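Local coordinates for protein adenosylmethionine-8-amino-7-oxononanoate aminotransferase (PDB 6ZHK) that probably catalyses the pyridoxal-phosphate-dependent transfer of the amino group of S-adenosyl-L-methionine to 7-keto-8-aminopelargonic acid, a step of biotin biosynthesis, at residues A[103-111]-A[274-284]; A[302-310]-A[344-352]. One frame throughout, in Å; residues are numbered along the deposited sequence.

How the contacts relate
Both contacts lie in the interior of the subunit, but contact 2 is the more deeply shut in: all 13 of its touching residues are buried, against six of nine in contact 1. The two are neighbours, their centres about 15 Å apart. L303 CD1 of contact 2 lies 3.5 Å from F274 CZ and 3.9 Å from L105 CD2 of contact 1. They also share helices: helix 96-108, which supplies 103-111, reaches L310 and A349 through L101, while L353 of helix 343-358 packs on I108 and F274. Contact 1 combines aromatic packing with a magnesium ion and a bridging water; contact 2 is close, almost wholly apolar packing of a loop on a helix.

Contact 1: A[103-111]-A[274-284]; sequences KKLVDITPK and FGRTGKMFFCD. With MG (magnesium ion), chain C.
I108 enters a hollow formed by M280, F281 and F274. With chi1 at 56°, its CG1 branch stands between backbone N and carbonyl carbon, and CD1 reaches the F281 ring in plane at its edge (CZ at 4.0 Å), while the same methyl lies 4.1 Å from M280 CE. L105 CD2 comes to the edge of the F274 ring, near the ring plane, and one face of that ring is met near its rim by F281 CE1. P110 packs its CG against C283 SG at 3.7 Å.

T109 divides its branches. CG2 makes an off-centre CH-pi contact, 4.2 Å from the F281 centroid and 29° off the ring normal, whereas OG1 binds magnesium at 2.6 Å and donates to L105 O. Carbonyl oxygens of V106, P110 and L113 and water 2 are further ligands of the ion. Were F281 an alanine, a gap would probably open beside I108 CD1 and T109 CG2, and one face of F274 would lose the edge atom that rests near its rim.

The polar link between segments is water 1, which donates to I108 O (2.8 Å) and to D284 OD2 (2.9 Å).

The chemistry is layered: the ion ties helix 96-108 to the next loop, probably steadying it, and an aromatic cluster packs alongside, the side chain of F274 about 7 Å from that of K301, the predicted cofactor lysine, unmodified here.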
loop_
_atom_site.group_PDB
_atom_site.type_symbol
_atom_site.label_atom_id
_atom_site.label_comp_id
_atom_site.label_asym_id
_atom_site.label_seq_id
_atom_site.Cartn_x
_atom_site.Cartn_y
_atom_site.Cartn_z
ATOM N N LYS A 103 6.840 1.442 -20.153
ATOM C CA LYS A 103 6.657 1.249 -21.589
ATOM C C LYS A 103 6.085 -0.151 -21.864
ATOM O O LYS A 103 5.203 -0.312 -22.699
ATOM C CB LYS A 103 7.986 1.469 -22.301
ATOM C CG LYS A 103 7.939 1.146 -23.814
ATOM C CD LYS A 103 9.160 1.720 -24.549
ATOM C CE LYS A 103 9.295 1.244 -25.989
ATOM N NZ LYS A 103 7.978 1.140 -26.646
ATOM N N LYS A 104 6.585 -1.180 -21.190
ATOM C CA LYS A 104 6.055 -2.510 -21.455
ATOM C C LYS A 104 4.570 -2.599 -21.105
ATOM O O LYS A 104 3.793 -3.238 -21.815
ATOM C CB LYS A 104 6.792 -3.573 -20.639
ATOM C CG LYS A 104 8.249 -3.862 -21.002
ATOM C CD LYS A 104 8.514 -4.344 -22.419
ATOM C CE LYS A 104 9.875 -5.041 -22.510
ATOM N NZ LYS A 104 10.383 -4.967 -23.895
ATOM N N LEU A 105 4.177 -2.022 -19.958
ATOM C CA LEU A 105 2.784 -2.062 -19.506
ATOM C C LEU A 105 1.865 -1.334 -20.486
ATOM O O LEU A 105 0.806 -1.856 -20.778
ATOM C CB LEU A 105 2.656 -1.443 -18.102
ATOM C CG LEU A 105 3.193 -2.347 -16.995
ATOM C CD1 LEU A 105 3.257 -1.605 -15.657
ATOM C CD2 LEU A 105 2.426 -3.659 -16.868
ATOM N N VAL A 106 2.281 -0.164 -21.015
ATOM C CA VAL A 106 1.476 0.579 -21.969
ATOM C C VAL A 106 1.308 -0.279 -23.231
ATOM O O VAL A 106 0.179 -0.369 -23.765
ATOM C CB VAL A 106 2.093 1.982 -22.207
ATOM C CG1 VAL A 106 1.528 2.698 -23.441
ATOM C CG2 VAL A 106 1.901 2.897 -20.946
ATOM N N ASP A 107 2.449 -0.876 -23.657
ATOM C CA ASP A 107 2.480 -1.668 -24.899
ATOM C C ASP A 107 1.628 -2.931 -24.796
ATOM O O ASP A 107 1.064 -3.334 -25.798
ATOM C CB ASP A 107 3.912 -1.995 -25.359
ATOM C CG ASP A 107 4.653 -0.779 -25.885
ATOM O OD1 ASP A 107 3.967 0.297 -26.146
ATOM O OD2 ASP A 107 5.890 -0.869 -25.980
ATOM N N ILE A 108 1.556 -3.599 -23.635
ATOM C CA ILE A 108 0.761 -4.823 -23.612
ATOM C C ILE A 108 -0.700 -4.586 -23.276
ATOM O O ILE A 108 -1.472 -5.533 -23.330
ATOM C CB ILE A 108 1.290 -5.884 -22.647
ATOM C CG1 ILE A 108 1.388 -5.305 -21.240
ATOM C CG2 ILE A 108 2.592 -6.496 -23.145
ATOM C CD1 ILE A 108 1.769 -6.365 -20.248
ATOM N N THR A 109 -1.067 -3.374 -22.858
ATOM C CA THR A 109 -2.476 -3.189 -22.537
ATOM C C THR A 109 -3.165 -2.556 -23.728
ATOM O O THR A 109 -2.492 -2.002 -24.603
ATOM C CB THR A 109 -2.626 -2.235 -21.346
ATOM O OG1 THR A 109 -1.746 -1.127 -21.538
ATOM C CG2 THR A 109 -2.196 -2.917 -20.067
ATOM N N PRO A 110 -4.516 -2.534 -23.752
ATOM C CA PRO A 110 -5.238 -1.807 -24.798
ATOM C C PRO A 110 -4.621 -0.440 -25.132
ATOM O O PRO A 110 -3.970 0.245 -24.306
ATOM C CB PRO A 110 -6.692 -1.729 -24.277
ATOM C CG PRO A 110 -6.808 -3.035 -23.458
ATOM C CD PRO A 110 -5.427 -3.190 -22.808
ATOM N N LYS A 111 -4.829 -0.111 -26.422
ATOM C CA LYS A 111 -4.089 0.993 -26.985
ATOM C C LYS A 111 -4.520 2.334 -26.422
ATOM O O LYS A 111 -3.740 3.257 -26.543
ATOM C CB LYS A 111 -4.129 1.002 -28.519
ATOM C CG LYS A 111 -2.942 0.246 -29.130
ATOM C CD LYS A 111 -2.987 -1.263 -28.888
ATOM C CE LYS A 111 -1.833 -1.807 -28.057
ATOM N NZ LYS A 111 -2.175 -3.026 -27.268
ATOM N N PHE A 274 -2.976 -10.538 -15.990
ATOM C CA PHE A 274 -1.819 -11.405 -16.166
ATOM C C PHE A 274 -2.217 -12.862 -16.271
ATOM O O PHE A 274 -1.570 -13.725 -15.689
ATOM C CB PHE A 274 -0.787 -11.112 -15.079
ATOM C CG PHE A 274 -0.323 -9.696 -15.214
ATOM C CD1 PHE A 274 0.544 -9.322 -16.225
ATOM C CD2 PHE A 274 -0.876 -8.714 -14.409
ATOM C CE1 PHE A 274 0.921 -7.997 -16.418
ATOM C CE2 PHE A 274 -0.478 -7.398 -14.559
ATOM C CZ PHE A 274 0.427 -7.054 -15.538
ATOM N N GLY A 275 -3.297 -13.114 -17.018
ATOM C CA GLY A 275 -3.594 -14.446 -17.541
ATOM C C GLY A 275 -4.598 -15.289 -16.736
ATOM O O GLY A 275 -5.017 -16.310 -17.270
ATOM N N ARG A 276 -4.981 -14.915 -15.482
ATOM C CA ARG A 276 -5.770 -15.840 -14.674
ATOM C C ARG A 276 -7.092 -16.271 -15.327
ATOM O O ARG A 276 -7.513 -17.404 -15.135
ATOM C CB ARG A 276 -5.962 -15.343 -13.234
ATOM C CG ARG A 276 -6.083 -16.452 -12.197
ATOM C CD ARG A 276 -4.734 -17.120 -11.996
ATOM N NE ARG A 276 -3.967 -16.254 -11.062
ATOM C CZ ARG A 276 -2.932 -16.649 -10.346
ATOM N NH1 ARG A 276 -2.466 -17.861 -10.513
ATOM N NH2 ARG A 276 -2.296 -15.822 -9.526
ATOM N N THR A 277 -7.773 -15.397 -16.083
ATOM C CA THR A 277 -9.071 -15.763 -16.668
ATOM C C THR A 277 -8.921 -16.494 -17.993
ATOM O O THR A 277 -9.915 -16.946 -18.543
ATOM C CB THR A 277 -9.997 -14.565 -16.936
ATOM O OG1 THR A 277 -9.382 -13.764 -17.947
ATOM C CG2 THR A 277 -10.226 -13.720 -15.701
ATOM N N GLY A 278 -7.692 -16.551 -18.531
ATOM C CA GLY A 278 -7.416 -17.235 -19.785
ATOM C C GLY A 278 -6.949 -16.256 -20.844
ATOM O O GLY A 278 -6.424 -16.654 -21.858
ATOM N N LYS A 279 -7.171 -14.955 -20.606
ATOM C CA LYS A 279 -6.628 -13.927 -21.485
ATOM C C LYS A 279 -5.632 -13.099 -20.680
ATOM O O LYS A 279 -5.729 -13.106 -19.463
ATOM C CB LYS A 279 -7.739 -12.927 -21.782
ATOM C CG LYS A 279 -8.780 -13.374 -22.790
ATOM C CD LYS A 279 -9.641 -12.176 -23.069
ATOM C CE LYS A 279 -11.064 -12.526 -23.415
ATOM N NZ LYS A 279 -11.604 -11.430 -24.256
ATOM N N MET A 280 -4.774 -12.304 -21.348
ATOM C CA MET A 280 -3.793 -11.518 -20.622
ATOM C C MET A 280 -4.492 -10.551 -19.637
ATOM O O MET A 280 -4.081 -10.423 -18.462
ATOM C CB MET A 280 -2.874 -10.742 -21.561
ATOM C CG MET A 280 -1.696 -10.111 -20.799
ATOM S SD MET A 280 -0.555 -11.375 -20.020
ATOM C CE MET A 280 0.810 -10.276 -19.624
ATOM N N PHE A 281 -5.514 -9.835 -20.133
ATOM C CA PHE A 281 -6.363 -8.947 -19.333
ATOM C C PHE A 281 -7.782 -9.164 -19.810
ATOM O O PHE A 281 -7.989 -9.409 -21.010
ATOM C CB PHE A 281 -6.022 -7.472 -19.592
ATOM C CG PHE A 281 -4.583 -7.152 -19.301
ATOM C CD1 PHE A 281 -4.147 -7.058 -17.985
ATOM C CD2 PHE A 281 -3.662 -6.992 -20.336
ATOM C CE1 PHE A 281 -2.800 -6.811 -17.721
ATOM C CE2 PHE A 281 -2.318 -6.712 -20.085
ATOM C CZ PHE A 281 -1.884 -6.641 -18.761
ATOM N N PHE A 282 -8.734 -9.109 -18.871
ATOM C CA PHE A 282 -10.148 -9.135 -19.258
ATOM C C PHE A 282 -10.438 -8.087 -20.322
ATOM O O PHE A 282 -11.151 -8.365 -21.301
ATOM C CB PHE A 282 -11.102 -9.034 -18.070
ATOM C CG PHE A 282 -12.536 -9.306 -18.464
ATOM C CD1 PHE A 282 -12.997 -10.604 -18.636
ATOM C CD2 PHE A 282 -13.384 -8.253 -18.776
ATOM C CE1 PHE A 282 -14.322 -10.836 -19.023
ATOM C CE2 PHE A 282 -14.685 -8.481 -19.229
ATOM C CZ PHE A 282 -15.161 -9.775 -19.317
ATOM N N CYS A 283 -9.842 -6.898 -20.156
ATOM C CA CYS A 283 -10.107 -5.803 -21.095
ATOM C C CYS A 283 -9.462 -5.988 -22.481
ATOM O O CYS A 283 -9.700 -5.144 -23.353
ATOM C CB CYS A 283 -9.795 -4.452 -20.453
ATOM S SG CYS A 283 -8.041 -4.205 -20.167
ATOM N N ASP A 284 -8.720 -7.102 -22.722
ATOM C CA ASP A 284 -8.300 -7.490 -24.060
ATOM C C ASP A 284 -9.492 -8.100 -24.802
ATOM O O ASP A 284 -9.555 -9.297 -25.029
ATOM C CB ASP A 284 -7.226 -8.588 -24.084
ATOM C CG ASP A 284 -5.853 -8.093 -23.652
ATOM O OD1 ASP A 284 -5.616 -6.855 -23.696
ATOM O OD2 ASP A 284 -5.005 -8.950 -23.305
HETATM MG MG MG C . -1.878 0.415 -23.603
HETATM O O HOH W 1 -2.256 -8.181 -23.875
HETATM O O HOH W 2 -1.199 1.441 -25.334
#

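Contact 2: A[302-310]-A[344-352]; sequences GLTGGYLPL and LLCSAALAT
L345 is the main knob of the helix, fitting a hollow shaped by L308, P309 and L310. Its CD1 methyl presses on P309 O at 3.1 Å, CD2 lies 3.9 Å from L308 CB, and CB touches L310 CD1 at 3.8 Å. L310 turns its CG away from its own N (chi1 -173°), which carries CD2 to A349 CB at 4.0 Å. L308 CD1 nestles against the backbone at L344 O.

Small residues let the backbones close up. T304 CB rests on A348 CB at 3.8 Å, and the CA atoms of T304 and A349 are 4.1 Å apart. L303 O faces A349 CA at 3.4 Å in a CA-H...O contact; this buried oxygen has no hydrogen-bond partner in the model. Beyond it G305 leaves room for T352 OG1, which a side chain there would strike.

T304 OG1 donates in plane to a lone pair of L308 O, and T352 OG1 to A348 O, so both hydroxyls bond within their own segments. Shape rather than polar bonding thus joins helix 343-358 to the loop between sheet strands 296-299 and 311-315, where Y339 of the second subunit also packs on T304 and P309.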
loop_
_atom_site.group_PDB
_atom_site.type_symbol
_atom_site.label_atom_id
_atom_site.label_comp_id
_atom_site.label_asym_id
_atom_site.label_seq_id
_atom_site.Cartn_x
_atom_site.Cartn_y
_atom_site.Cartn_z
ATOM N N GLY A 302 -0.507 -10.407 -9.612
ATOM C CA GLY A 302 0.362 -11.195 -10.486
ATOM C C GLY A 302 1.390 -10.376 -11.278
ATOM O O GLY A 302 2.238 -10.945 -11.962
ATOM N N LEU A 303 1.254 -9.039 -11.236
ATOM C CA LEU A 303 2.169 -8.128 -11.883
ATOM C C LEU A 303 3.631 -8.547 -11.678
ATOM O O LEU A 303 4.409 -8.458 -12.630
ATOM C CB LEU A 303 1.818 -6.709 -11.417
ATOM C CG LEU A 303 2.696 -5.574 -11.891
ATOM C CD1 LEU A 303 2.775 -5.474 -13.424
ATOM C CD2 LEU A 303 2.097 -4.272 -11.384
ATOM N N THR A 304 4.039 -8.913 -10.433
ATOM C CA THR A 304 5.424 -9.268 -10.157
ATOM C C THR A 304 5.620 -10.788 -10.189
ATOM O O THR A 304 6.617 -11.276 -9.700
ATOM C CB THR A 304 5.829 -8.746 -8.770
ATOM O OG1 THR A 304 4.855 -9.361 -7.929
ATOM C CG2 THR A 304 5.706 -7.250 -8.706
ATOM N N GLY A 305 4.616 -11.508 -10.710
ATOM C CA GLY A 305 4.603 -12.971 -10.694
ATOM C C GLY A 305 4.321 -13.518 -9.305
ATOM O O GLY A 305 4.354 -14.713 -9.107
ATOM N N GLY A 306 4.024 -12.637 -8.344
ATOM C CA GLY A 306 3.603 -13.083 -7.041
ATOM C C GLY A 306 4.711 -12.858 -6.023
ATOM O O GLY A 306 4.583 -13.342 -4.907
ATOM N N TYR A 307 5.811 -12.187 -6.416
ATOM C CA TYR A 307 6.981 -12.176 -5.539
ATOM C C TYR A 307 7.142 -10.903 -4.745
ATOM O O TYR A 307 7.804 -10.921 -3.670
ATOM C CB TYR A 307 8.311 -12.441 -6.268
ATOM C CG TYR A 307 8.477 -13.854 -6.789
ATOM C CD1 TYR A 307 7.447 -14.796 -6.670
ATOM C CD2 TYR A 307 9.676 -14.279 -7.377
ATOM C CE1 TYR A 307 7.609 -16.103 -7.125
ATOM C CE2 TYR A 307 9.816 -15.577 -7.865
ATOM C CZ TYR A 307 8.785 -16.500 -7.745
ATOM O OH TYR A 307 8.959 -17.797 -8.229
ATOM N N LEU A 308 6.533 -9.813 -5.222
ATOM C CA LEU A 308 6.658 -8.534 -4.517
ATOM C C LEU A 308 5.361 -7.706 -4.714
ATOM O O LEU A 308 4.602 -7.883 -5.685
ATOM C CB LEU A 308 7.867 -7.766 -5.101
ATOM C CG LEU A 308 9.251 -8.120 -4.555
ATOM C CD1 LEU A 308 10.338 -7.499 -5.453
ATOM C CD2 LEU A 308 9.419 -7.597 -3.106
ATOM N N PRO A 309 5.121 -6.727 -3.840
ATOM C CA PRO A 309 3.955 -5.850 -3.947
ATOM C C PRO A 309 4.206 -4.726 -4.941
ATOM O O PRO A 309 4.663 -3.647 -4.583
ATOM C CB PRO A 309 3.777 -5.337 -2.506
ATOM C CG PRO A 309 5.144 -5.254 -1.995
ATOM C CD PRO A 309 5.850 -6.481 -2.570
ATOM N N LEU A 310 3.720 -4.940 -6.163
ATOM C CA LEU A 310 3.595 -3.812 -7.081
ATOM C C LEU A 310 2.163 -3.679 -7.590
ATOM O O LEU A 310 1.500 -4.678 -7.846
ATOM C CB LEU A 310 4.565 -3.987 -8.254
ATOM C CG LEU A 310 4.645 -2.784 -9.203
ATOM C CD1 LEU A 310 5.176 -1.558 -8.445
ATOM C CD2 LEU A 310 5.589 -3.128 -10.358
ATOM N N LEU A 344 13.370 -2.686 -7.091
ATOM C CA LEU A 344 13.148 -4.124 -6.880
ATOM C C LEU A 344 11.754 -4.571 -7.340
ATOM O O LEU A 344 11.620 -5.592 -8.040
ATOM C CB LEU A 344 13.393 -4.478 -5.420
ATOM C CG LEU A 344 14.807 -4.161 -4.922
ATOM C CD1 LEU A 344 14.942 -4.665 -3.492
ATOM C CD2 LEU A 344 15.955 -4.751 -5.874
ATOM N N LEU A 345 10.690 -3.788 -7.006
ATOM C CA LEU A 345 9.343 -4.173 -7.404
ATOM C C LEU A 345 9.318 -4.231 -8.919
ATOM O O LEU A 345 8.754 -5.161 -9.485
ATOM C CB LEU A 345 8.257 -3.168 -6.936
ATOM C CG LEU A 345 8.354 -2.747 -5.467
ATOM C CD1 LEU A 345 7.176 -1.880 -5.037
ATOM C CD2 LEU A 345 8.365 -3.967 -4.558
ATOM N N CYS A 346 9.928 -3.227 -9.579
ATOM C CA CYS A 346 9.729 -3.144 -11.019
ATOM C C CYS A 346 10.584 -4.207 -11.721
ATOM O O CYS A 346 10.215 -4.740 -12.792
ATOM C CB CYS A 346 10.194 -1.767 -11.499
ATOM S SG CYS A 346 9.053 -0.432 -11.051
ATOM N N SER A 347 11.707 -4.542 -11.111
ATOM C CA SER A 347 12.553 -5.595 -11.696
ATOM C C SER A 347 11.794 -6.932 -11.733
ATOM O O SER A 347 11.889 -7.626 -12.759
ATOM C CB SER A 347 13.853 -5.706 -10.945
ATOM O OG SER A 347 13.630 -6.329 -9.677
ATOM N N ALA A 348 11.035 -7.292 -10.660
ATOM C CA ALA A 348 10.260 -8.535 -10.662
ATOM C C ALA A 348 9.245 -8.499 -11.802
ATOM O O ALA A 348 9.053 -9.508 -12.509
ATOM C CB ALA A 348 9.607 -8.857 -9.348
ATOM N N ALA A 349 8.566 -7.349 -11.967
ATOM C CA ALA A 349 7.543 -7.277 -12.996
ATOM C C ALA A 349 8.133 -7.390 -14.395
ATOM O O ALA A 349 7.493 -7.963 -15.286
ATOM C CB ALA A 349 6.726 -5.996 -12.886
ATOM N N LEU A 350 9.290 -6.742 -14.629
ATOM C CA LEU A 350 9.951 -6.834 -15.924
ATOM C C LEU A 350 10.222 -8.287 -16.260
ATOM O O LEU A 350 9.911 -8.723 -17.379
ATOM C CB LEU A 350 11.260 -6.021 -15.923
ATOM C CG LEU A 350 11.081 -4.513 -16.081
ATOM C CD1 LEU A 350 12.398 -3.776 -15.793
ATOM C CD2 LEU A 350 10.587 -4.151 -17.496
ATOM N N ALA A 351 10.774 -9.034 -15.276
ATOM C CA ALA A 351 11.044 -10.445 -15.529
ATOM C C ALA A 351 9.754 -11.199 -15.841
ATOM O O ALA A 351 9.743 -12.058 -16.733
ATOM C CB ALA A 351 11.749 -11.129 -14.377
ATOM N N THR A 352 8.687 -10.875 -15.084
ATOM C CA THR A 352 7.404 -11.519 -15.277
ATOM C C THR A 352 6.945 -11.342 -16.719
ATOM O O THR A 352 6.529 -12.337 -17.360
ATOM C CB THR A 352 6.366 -11.107 -14.229
ATOM O OG1 THR A 352 6.897 -11.487 -12.966
ATOM C CG2 THR A 352 5.022 -11.809 -14.353
#